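Local coordinates for protein LigF (Sphingobium sp. SYK-6, PDB 4XT0) that cleaves beta-aryl ether bonds of lignin stereospecifically, as a beta-etherase of the glutathione S-transferase superfamily that binds glutathione, at residues A[176-181]-A[186-191]; A[216-221]-A[225-230]; A[47-52]-A[142-147]. One frame throughout, in Å; residues are numbered along the deposited sequence.

Interaction 1. Residues A[176-181]-A[186-191]; sequences ARLEET and DYLVDT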
loop_
_atom_site.group_PDB
_atom_site.type_symbol
_atom_site.label_atom_id
_atom_site.label_comp_id
_atom_site.label_asym_id
_atom_site.label_seq_id
_atom_site.Cartn_x
_atom_site.Cartn_y
_atom_site.Cartn_z
ATOM N N ALA A 176 -18.663 4.213 1.813
ATOM C CA ALA A 176 -19.535 3.831 0.705
ATOM C C ALA A 176 -19.007 2.572 0.001
ATOM O O ALA A 176 -19.780 1.698 -0.385
ATOM C CB ALA A 176 -19.679 4.984 -0.303
ATOM N N ARG A 177 -17.692 2.470 -0.155
ATOM C CA ARG A 177 -17.123 1.311 -0.843
ATOM C C ARG A 177 -17.357 0.020 -0.050
ATOM O O ARG A 177 -17.662 -1.031 -0.618
ATOM C CB ARG A 177 -15.628 1.511 -1.086
ATOM C CG ARG A 177 -14.966 0.314 -1.751
ATOM C CD ARG A 177 -15.588 0.049 -3.122
ATOM N NE ARG A 177 -15.057 -1.175 -3.708
ATOM C CZ ARG A 177 -15.601 -2.375 -3.550
ATOM N NH1 ARG A 177 -16.711 -2.512 -2.830
ATOM N NH2 ARG A 177 -15.037 -3.436 -4.114
ATOM N N LEU A 178 -17.205 0.113 1.265
ATOM C CA LEU A 178 -17.411 -1.022 2.147
ATOM C C LEU A 178 -18.860 -1.460 2.119
ATOM O O LEU A 178 -19.151 -2.659 2.089
ATOM C CB LEU A 178 -16.983 -0.681 3.583
ATOM C CG LEU A 178 -15.472 -0.610 3.822
ATOM C CD1 LEU A 178 -15.172 0.074 5.153
ATOM C CD2 LEU A 178 -14.844 -2.003 3.799
ATOM N N GLU A 179 -19.764 -0.483 2.121
ATOM C CA GLU A 179 -21.185 -0.766 2.137
ATOM C C GLU A 179 -21.616 -1.411 0.835
ATOM O O GLU A 179 -22.468 -2.289 0.821
ATOM C CB GLU A 179 -21.991 0.510 2.365
ATOM C CG GLU A 179 -23.481 0.264 2.430
ATOM C CD GLU A 179 -23.860 -0.503 3.672
ATOM O OE1 GLU A 179 -23.019 -0.572 4.596
ATOM O OE2 GLU A 179 -24.991 -1.036 3.731
ATOM N N GLU A 180 -21.021 -0.951 -0.258
ATOM C CA GLU A 180 -21.253 -1.518 -1.579
ATOM C C GLU A 180 -21.111 -3.047 -1.570
ATOM O O GLU A 180 -21.853 -3.747 -2.251
ATOM C CB GLU A 180 -20.280 -0.886 -2.574
ATOM C CG GLU A 180 -20.376 -1.364 -3.998
ATOM C CD GLU A 180 -19.389 -0.641 -4.905
ATOM O OE1 GLU A 180 -19.057 0.532 -4.616
ATOM O OE2 GLU A 180 -18.941 -1.243 -5.905
ATOM N N THR A 181 -20.181 -3.566 -0.774
ATOM C CA THR A 181 -19.952 -5.010 -0.748
ATOM C C THR A 181 -20.696 -5.663 0.421
ATOM O O THR A 181 -21.383 -6.678 0.248
ATOM C CB THR A 181 -18.442 -5.342 -0.663
ATOM O OG1 THR A 181 -17.790 -4.938 -1.877
ATOM C CG2 THR A 181 -18.220 -6.834 -0.433
ATOM N N ASP A 186 -21.639 -11.349 3.733
ATOM C CA ASP A 186 -21.269 -11.282 5.151
ATOM C C ASP A 186 -19.842 -10.797 5.385
ATOM O O ASP A 186 -19.556 -10.181 6.407
ATOM C CB ASP A 186 -21.433 -12.647 5.829
ATOM C CG ASP A 186 -22.893 -13.004 6.118
ATOM O OD1 ASP A 186 -23.781 -12.135 5.963
ATOM O OD2 ASP A 186 -23.140 -14.170 6.506
ATOM N N TYR A 187 -18.948 -11.087 4.450
ATOM C CA TYR A 187 -17.542 -10.724 4.614
ATOM C C TYR A 187 -17.013 -10.144 3.314
ATOM O O TYR A 187 -17.635 -10.306 2.269
ATOM C CB TYR A 187 -16.712 -11.942 5.050
ATOM C CG TYR A 187 -17.077 -12.478 6.429
ATOM C CD1 TYR A 187 -16.661 -11.818 7.580
ATOM C CD2 TYR A 187 -17.816 -13.647 6.579
ATOM C CE1 TYR A 187 -16.975 -12.294 8.835
ATOM C CE2 TYR A 187 -18.142 -14.134 7.851
ATOM C CZ TYR A 187 -17.711 -13.451 8.972
ATOM O OH TYR A 187 -18.014 -13.906 10.242
ATOM N N LEU A 188 -15.854 -9.489 3.357
ATOM C CA LEU A 188 -15.419 -8.729 2.185
ATOM C C LEU A 188 -15.127 -9.631 0.968
ATOM O O LEU A 188 -15.459 -9.260 -0.158
ATOM C CB LEU A 188 -14.210 -7.859 2.535
ATOM C CG LEU A 188 -14.601 -6.709 3.474
ATOM C CD1 LEU A 188 -13.380 -5.992 4.036
ATOM C CD2 LEU A 188 -15.536 -5.720 2.776
ATOM N N VAL A 189 -14.547 -10.811 1.194
ATOM C CA VAL A 189 -14.364 -11.815 0.120
ATOM C C VAL A 189 -15.341 -12.963 0.374
ATOM O O VAL A 189 -15.465 -13.426 1.510
ATOM C CB VAL A 189 -12.905 -12.352 0.078
ATOM C CG1 VAL A 189 -12.672 -13.269 -1.149
ATOM C CG2 VAL A 189 -11.907 -11.171 0.089
ATOM N N ASP A 190 -16.025 -13.436 -0.666
ATOM C CA ASP A 190 -17.196 -14.288 -0.446
ATOM C C ASP A 190 -16.836 -15.716 -0.027
ATOM O O ASP A 190 -17.717 -16.524 0.234
ATOM C CB ASP A 190 -18.121 -14.306 -1.687
ATOM C CG ASP A 190 -17.435 -14.809 -2.971
ATOM O OD1 ASP A 190 -16.369 -15.461 -2.912
ATOM O OD2 ASP A 190 -18.018 -14.580 -4.059
ATOM N N THR A 191 -15.544 -16.019 0.043
ATOM C CA THR A 191 -15.085 -17.291 0.615
ATOM C C THR A 191 -15.107 -17.247 2.148
ATOM O O THR A 191 -14.852 -18.255 2.814
ATOM C CB THR A 191 -13.655 -17.650 0.159
ATOM O OG1 THR A 191 -12.840 -16.469 0.180
ATOM C CG2 THR A 191 -13.678 -18.228 -1.252
#
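Leu-178 and Leu-188 meet methyl to methyl, CD2 of Leu-178 lying 3.9 Å from CD2 of Leu-188, with the two side chains slanted across each other. Neither leucine starts out aimed straight at its partner; it is the end of each chain that closes the distance. In Leu-188 the CG is anti to the carbonyl carbon (chi1 -70°), which carries the branch back toward the helix.

Thr-181, near the end of helix 161-182, makes the second touch, and its two branches do different work. CG2 stands anti to the backbone N (chi1 to OG1 -67°) and comes within 3.7 Å of the carbonyl O of Leu-188, a van der Waals contact of a methyl with a carbonyl oxygen; the same methyl is 4.3 Å from CD2 of Leu-188. OG1 turns the other way and accepts a bond of 2.8 Å from NH1 of Arg-177, nearly straight at 160° and close to the guanidinium plane. That bond helps set the rotation of the guanidinium, while OE2 of Glu-180 lies over one face, toward the rim, where its charge would probably be favourable. Replacing Thr-181 with an alanine would probably leave Arg-177 NH1 without this acceptor and open a gap beside the Leu-188 carbonyl.

Around the leucine pair, Leu-178 also packs on Trp-102 and Phe-110 of helix 93-121 and on Leu-226 of helix 224-235, while Asn-200 of helix 195-204 touches both leucines. The chain thus leaves helix 161-182 and folds back on its last turn. OD1 of Asp-197, bonded to the backbone N of Leu-188, ties this loop to the Ser-x-x-Asp sequence at the start of helix 195-204, which is consistent with the N-capping box of the glutathione S-transferase C-terminal domain.

Interaction 2. Residues A[216-221]-A[225-230]; sequences DYVNQE and GLCAWL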
loop_
_atom_site.group_PDB
_atom_site.type_symbol
_atom_site.label_atom_id
_atom_site.label_comp_id
_atom_site.label_asym_id
_atom_site.label_seq_id
_atom_site.Cartn_x
_atom_site.Cartn_y
_atom_site.Cartn_z
ATOM N N ASP A 216 -22.550 10.447 11.120
ATOM C CA ASP A 216 -23.332 10.726 9.924
ATOM C C ASP A 216 -22.939 9.827 8.750
ATOM O O ASP A 216 -23.707 9.660 7.802
ATOM C CB ASP A 216 -23.190 12.194 9.536
ATOM C CG ASP A 216 -24.007 13.111 10.430
ATOM O OD1 ASP A 216 -25.002 12.634 11.018
ATOM O OD2 ASP A 216 -23.649 14.302 10.549
ATOM N N TYR A 217 -21.749 9.244 8.812
ATOM C CA TYR A 217 -21.294 8.373 7.733
ATOM C C TYR A 217 -21.669 6.919 8.008
ATOM O O TYR A 217 -22.121 6.206 7.112
ATOM C CB TYR A 217 -19.778 8.493 7.535
ATOM C CG TYR A 217 -19.305 9.857 7.074
ATOM C CD1 TYR A 217 -19.002 10.856 7.994
ATOM C CD2 TYR A 217 -19.154 10.145 5.723
ATOM C CE1 TYR A 217 -18.565 12.103 7.582
ATOM C CE2 TYR A 217 -18.713 11.386 5.299
ATOM C CZ TYR A 217 -18.421 12.366 6.234
ATOM O OH TYR A 217 -17.986 13.613 5.832
ATOM N N VAL A 218 -21.467 6.487 9.250
ATOM C CA VAL A 218 -21.681 5.094 9.630
ATOM C C VAL A 218 -22.811 4.963 10.659
ATOM O O VAL A 218 -22.668 5.370 11.812
ATOM C CB VAL A 218 -20.399 4.463 10.211
ATOM C CG1 VAL A 218 -20.642 3.016 10.599
ATOM C CG2 VAL A 218 -19.242 4.563 9.213
ATOM N N ASN A 219 -23.933 4.401 10.221
ATOM C CA ASN A 219 -25.068 4.111 11.089
ATOM C C ASN A 219 -26.026 3.157 10.389
ATOM O O ASN A 219 -25.830 2.833 9.216
ATOM C CB ASN A 219 -25.789 5.397 11.494
ATOM C CG ASN A 219 -26.266 6.192 10.303
ATOM O OD1 ASN A 219 -27.093 5.725 9.525
ATOM N ND2 ASN A 219 -25.744 7.402 10.153
ATOM N N GLN A 220 -27.061 2.724 11.106
ATOM C CA GLN A 220 -28.006 1.730 10.596
ATOM C C GLN A 220 -28.732 2.201 9.345
ATOM O O GLN A 220 -28.977 1.418 8.433
ATOM C CB GLN A 220 -29.036 1.369 11.673
ATOM C CG GLN A 220 -28.444 0.669 12.886
ATOM C CD GLN A 220 -27.971 -0.736 12.574
ATOM O OE1 GLN A 220 -28.348 -1.320 11.554
ATOM N NE2 GLN A 220 -27.139 -1.289 13.450
ATOM N N GLU A 221 -29.076 3.481 9.310
ATOM C CA GLU A 221 -29.818 4.033 8.185
ATOM C C GLU A 221 -28.965 4.042 6.918
ATOM O O GLU A 221 -29.390 3.556 5.876
ATOM C CB GLU A 221 -30.303 5.456 8.496
ATOM C CG GLU A 221 -30.299 5.824 9.979
ATOM C CD GLU A 221 -31.218 4.948 10.811
ATOM O OE1 GLU A 221 -32.256 4.502 10.275
ATOM O OE2 GLU A 221 -30.896 4.706 11.998
ATOM N N GLY A 225 -25.229 -2.578 6.031
ATOM C CA GLY A 225 -24.309 -3.646 5.699
ATOM C C GLY A 225 -23.037 -3.553 6.523
ATOM O O GLY A 225 -22.614 -4.520 7.156
ATOM N N LEU A 226 -22.422 -2.379 6.503
ATOM C CA LEU A 226 -21.209 -2.126 7.272
ATOM C C LEU A 226 -21.426 -2.408 8.773
ATOM O O LEU A 226 -20.607 -3.076 9.419
ATOM C CB LEU A 226 -20.754 -0.675 7.045
ATOM C CG LEU A 226 -19.531 -0.160 7.799
ATOM C CD1 LEU A 226 -18.350 -1.037 7.517
ATOM C CD2 LEU A 226 -19.230 1.276 7.387
ATOM N N CYS A 227 -22.539 -1.913 9.312
ATOM C CA CYS A 227 -22.864 -2.123 10.724
ATOM C C CYS A 227 -23.077 -3.592 11.102
ATOM O O CYS A 227 -22.659 -4.016 12.178
ATOM C CB CYS A 227 -24.105 -1.322 11.112
ATOM S SG CYS A 227 -23.854 0.465 11.123
ATOM N N ALA A 228 -23.736 -4.368 10.245
ATOM C CA ALA A 228 -23.943 -5.789 10.547
ATOM C C ALA A 228 -22.607 -6.540 10.538
ATOM O O ALA A 228 -22.375 -7.429 11.356
ATOM C CB ALA A 228 -24.922 -6.419 9.558
ATOM N N TRP A 229 -21.733 -6.163 9.610
ATOM C CA TRP A 229 -20.385 -6.720 9.518
ATOM C C TRP A 229 -19.567 -6.380 10.774
ATOM O O TRP A 229 -18.925 -7.257 11.363
ATOM C CB TRP A 229 -19.721 -6.202 8.238
ATOM C CG TRP A 229 -18.240 -6.456 8.037
ATOM C CD1 TRP A 229 -17.653 -7.591 7.534
ATOM C CD2 TRP A 229 -17.175 -5.511 8.247
ATOM N NE1 TRP A 229 -16.289 -7.415 7.447
ATOM C CE2 TRP A 229 -15.972 -6.158 7.869
ATOM C CE3 TRP A 229 -17.124 -4.196 8.720
ATOM C CZ2 TRP A 229 -14.723 -5.522 7.967
ATOM C CZ3 TRP A 229 -15.879 -3.566 8.805
ATOM C CH2 TRP A 229 -14.699 -4.234 8.427
ATOM N N LEU A 230 -19.612 -5.118 11.200
ATOM C CA LEU A 230 -18.946 -4.716 12.442
ATOM C C LEU A 230 -19.430 -5.536 13.646
ATOM O O LEU A 230 -18.624 -5.986 14.461
ATOM C CB LEU A 230 -19.164 -3.226 12.714
ATOM C CG LEU A 230 -18.345 -2.214 11.906
ATOM C CD1 LEU A 230 -18.878 -0.797 12.154
ATOM C CD2 LEU A 230 -16.850 -2.293 12.252
#
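In the all-helical C-terminal domain of this glutathione S-transferase fold, the loop before helix 224-235 turns back so that Val-218, Asn-219 and Gln-220 lie against Leu-226, Cys-227 and Leu-230 of that helix. No hydrogen bond crosses between the two segments, and the contact is chiefly one of methyl groups and sulfur.

Val-218 points at the helix and straddles Leu-226: its CG2 is 3.8 Å and its CG1 3.9 Å from CD2 of Leu-226, the two side chains crossing at about a right angle. CG1, placed anti to the backbone N (chi1 -180°), also meets SG of the adjacent Cys-227 at 4.1 Å and, one turn on, CD1 of Leu-230 at 4.5 Å. Val-175 of helix 161-182 touches both Val-218 and Leu-226, which places the pair in a buried seam between two helices and the loop.

Asn-219 turns its side chain from the helix and meets it through its backbone. Its amide is occupied within its own loop, with ND2 bonded to the carbonyl of Gly-215 and OD1 receiving the N-H of Lys-222, while its carbonyl O pairs with the hydroxyl of Thr-223. These bonds tie down the loop beside Cys-227. At the exposed margin the chain of Gln-220 bends at chi2 (-70°) and brings NE2 to 3.8 Å from CB of Cys-227. The sulfur itself rests against the peptide of the loop, with SG of Cys-227 3.5 Å from the carbonyl C of Asn-219.

Interaction 3. Residues A[47-52]-A[142-147]; sequences WFKKIN and NVPIPE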
loop_
_atom_site.group_PDB
_atom_site.type_symbol
_atom_site.label_atom_id
_atom_site.label_comp_id
_atom_site.label_asym_id
_atom_site.label_seq_id
_atom_site.Cartn_x
_atom_site.Cartn_y
_atom_site.Cartn_z
ATOM N N TRP A 47 15.013 1.488 23.899
ATOM C CA TRP A 47 14.846 0.041 23.936
ATOM C C TRP A 47 13.900 -0.438 22.836
ATOM O O TRP A 47 14.086 -1.531 22.308
ATOM C CB TRP A 47 14.366 -0.439 25.318
ATOM C CG TRP A 47 12.939 -0.136 25.705
ATOM C CD1 TRP A 47 12.513 0.863 26.536
ATOM C CD2 TRP A 47 11.757 -0.865 25.318
ATOM N NE1 TRP A 47 11.145 0.814 26.674
ATOM C CE2 TRP A 47 10.658 -0.235 25.940
ATOM C CE3 TRP A 47 11.526 -1.979 24.500
ATOM C CZ2 TRP A 47 9.343 -0.681 25.768
ATOM C CZ3 TRP A 47 10.212 -2.421 24.328
ATOM C CH2 TRP A 47 9.143 -1.773 24.960
ATOM N N PHE A 48 12.902 0.362 22.466
ATOM C CA PHE A 48 11.996 -0.103 21.424
ATOM C C PHE A 48 12.573 0.127 20.028
ATOM O O PHE A 48 12.355 -0.686 19.130
ATOM C CB PHE A 48 10.607 0.540 21.513
ATOM C CG PHE A 48 9.686 0.070 20.414
ATOM C CD1 PHE A 48 9.220 -1.236 20.405
ATOM C CD2 PHE A 48 9.352 0.902 19.353
ATOM C CE1 PHE A 48 8.408 -1.708 19.363
ATOM C CE2 PHE A 48 8.541 0.444 18.317
ATOM C CZ PHE A 48 8.064 -0.862 18.325
ATOM N N LYS A 49 13.318 1.216 19.848
ATOM C CA LYS A 49 13.911 1.515 18.544
ATOM C C LYS A 49 15.017 0.513 18.207
ATOM O O LYS A 49 15.409 0.357 17.047
ATOM C CB LYS A 49 14.437 2.951 18.507
ATOM C CG LYS A 49 13.318 3.993 18.465
ATOM C CD LYS A 49 13.818 5.425 18.224
ATOM C CE LYS A 49 14.588 5.968 19.415
ATOM N NZ LYS A 49 14.920 7.412 19.235
ATOM N N LYS A 50 15.503 -0.181 19.229
ATOM C CA LYS A 50 16.398 -1.310 19.033
ATOM C C LYS A 50 15.654 -2.480 18.354
ATOM O O LYS A 50 16.219 -3.189 17.520
ATOM C CB LYS A 50 16.985 -1.728 20.381
ATOM C CG LYS A 50 17.670 -3.074 20.418
ATOM C CD LYS A 50 17.480 -3.700 21.795
ATOM C CE LYS A 50 16.011 -4.073 22.015
ATOM N NZ LYS A 50 15.458 -3.628 23.329
ATOM N N ILE A 51 14.383 -2.665 18.709
ATOM C CA ILE A 51 13.536 -3.688 18.087
ATOM C C ILE A 51 13.068 -3.256 16.688
ATOM O O ILE A 51 13.195 -4.004 15.710
ATOM C CB ILE A 51 12.322 -4.007 18.980
ATOM C CG1 ILE A 51 12.805 -4.607 20.303
ATOM C CG2 ILE A 51 11.358 -4.946 18.285
ATOM C CD1 ILE A 51 11.761 -4.605 21.388
ATOM N N ASN A 52 12.550 -2.035 16.598
ATOM C CA ASN A 52 12.156 -1.453 15.320
ATOM C C ASN A 52 12.704 -0.034 15.178
ATOM O O ASN A 52 12.170 0.908 15.770
ATOM C CB ASN A 52 10.629 -1.454 15.184
ATOM C CG ASN A 52 10.155 -0.770 13.921
ATOM O OD1 ASN A 52 10.929 -0.569 12.979
ATOM N ND2 ASN A 52 8.875 -0.415 13.885
ATOM N N ASN A 142 14.152 12.261 18.522
ATOM C CA ASN A 142 13.653 10.926 18.863
ATOM C C ASN A 142 12.601 10.353 17.916
ATOM O O ASN A 142 12.196 9.203 18.069
ATOM C CB ASN A 142 13.100 10.938 20.290
ATOM C CG ASN A 142 14.145 11.337 21.306
ATOM O OD1 ASN A 142 15.325 11.037 21.138
ATOM N ND2 ASN A 142 13.723 12.024 22.364
ATOM N N VAL A 143 12.168 11.148 16.943
ATOM C CA VAL A 143 11.228 10.683 15.928
ATOM C C VAL A 143 11.920 10.661 14.563
ATOM O O VAL A 143 12.015 11.695 13.895
ATOM C CB VAL A 143 9.970 11.578 15.864
ATOM C CG1 VAL A 143 8.956 11.012 14.876
ATOM C CG2 VAL A 143 9.348 11.721 17.246
ATOM N N PRO A 144 12.421 9.480 14.152
ATOM C CA PRO A 144 13.219 9.327 12.923
ATOM C C PRO A 144 12.471 9.733 11.648
ATOM O O PRO A 144 13.065 10.264 10.716
ATOM C CB PRO A 144 13.542 7.827 12.899
ATOM C CG PRO A 144 13.403 7.373 14.326
ATOM C CD PRO A 144 12.307 8.214 14.903
ATOM N N ILE A 145 11.165 9.493 11.640
ATOM C CA ILE A 145 10.329 9.589 10.446
ATOM C C ILE A 145 9.788 11.001 10.213
ATOM O O ILE A 145 9.056 11.532 11.052
ATOM C CB ILE A 145 9.141 8.608 10.538
ATOM C CG1 ILE A 145 9.455 7.461 11.512
ATOM C CG2 ILE A 145 8.765 8.091 9.156
ATOM C CD1 ILE A 145 9.137 7.766 12.983
ATOM N N PRO A 146 10.140 11.603 9.065
ATOM C CA PRO A 146 9.848 13.011 8.765
ATOM C C PRO A 146 8.356 13.299 8.662
ATOM O O PRO A 146 7.865 14.273 9.248
ATOM C CB PRO A 146 10.538 13.236 7.411
ATOM C CG PRO A 146 11.537 12.129 7.297
ATOM C CD PRO A 146 10.929 10.970 7.994
ATOM N N GLU A 147 7.650 12.455 7.920
ATOM C CA GLU A 147 6.208 12.579 7.761
ATOM C C GLU A 147 5.500 12.527 9.130
ATOM O O GLU A 147 4.446 13.139 9.315
ATOM C CB GLU A 147 5.673 11.478 6.823
ATOM C CG GLU A 147 5.977 11.678 5.315
ATOM C CD GLU A 147 7.440 11.433 4.941
ATOM O OE1 GLU A 147 8.131 10.693 5.674
ATOM O OE2 GLU A 147 7.904 11.974 3.910
#
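Lys-49 reaches across the boundary between the thioredoxin-like N-terminal domain and the helical C-terminal domain of the glutathione S-transferase fold to meet Asn-142 and Pro-144. It lies on the short helix 46-51, whereas Asn-142 ends helix 132-142 and Pro-144 belongs to the turn leading into helix 146-157.

Lys-49 gives the contact most of its buried surface. Its chain runs extended through chi2 and then bends at chi3 (-69°), which swings the ammonium group toward the end of the neighbouring helix. Part way along, CD of Lys-49 passes 4.4 Å from CG of Pro-144, a loose apolar touch on the proline ring. Asn-142 contributes through its backbone and CB, the latter 4.1 Å from NZ of Lys-49. Because its carbonyl lies at the C-terminal end of a helix, the local dipole probably makes this a mildly favourable place for a positive charge. The contact lies at the surface, where solvent probably competes for the ammonium.

The turn also borders the glutathione site: Val-143 packs on His-44 and Gln-148, both of which line the glutathione pocket, and the side chain of Pro-144 is about 8 Å from the bound glutathione. Further along, Glu-147 faces the dimer partner, where its carboxylate forms a salt bridge with Arg-169 of the second subunit. Between residues 47-52 and 142-147 the one hydrogen bond is weak, from NZ of Lys-49 to the carbonyl O of Asn-142 at 3.5 Å.

Interactions 1 and 2 are neighbours inside the C-terminal domain, their centres 12 Å apart, and they share the join between helices 161-182 and 224-235: the carboxylate of Glu-179, in residues 176-181, probably bonds to the backbone N of Gly-225 and Leu-226 at the N-terminal end of that second helix. Both rely on apolar side chains, interaction 2 being the more buried and interaction 1 only partly so. Interaction 3 lies on the opposite side of the chain's centre, about 36 Å from interaction 1 between centres. It is a surface contact joining two domains, and depends on a charged chain and a weak polar bond where the others fold loops onto helices within one domain.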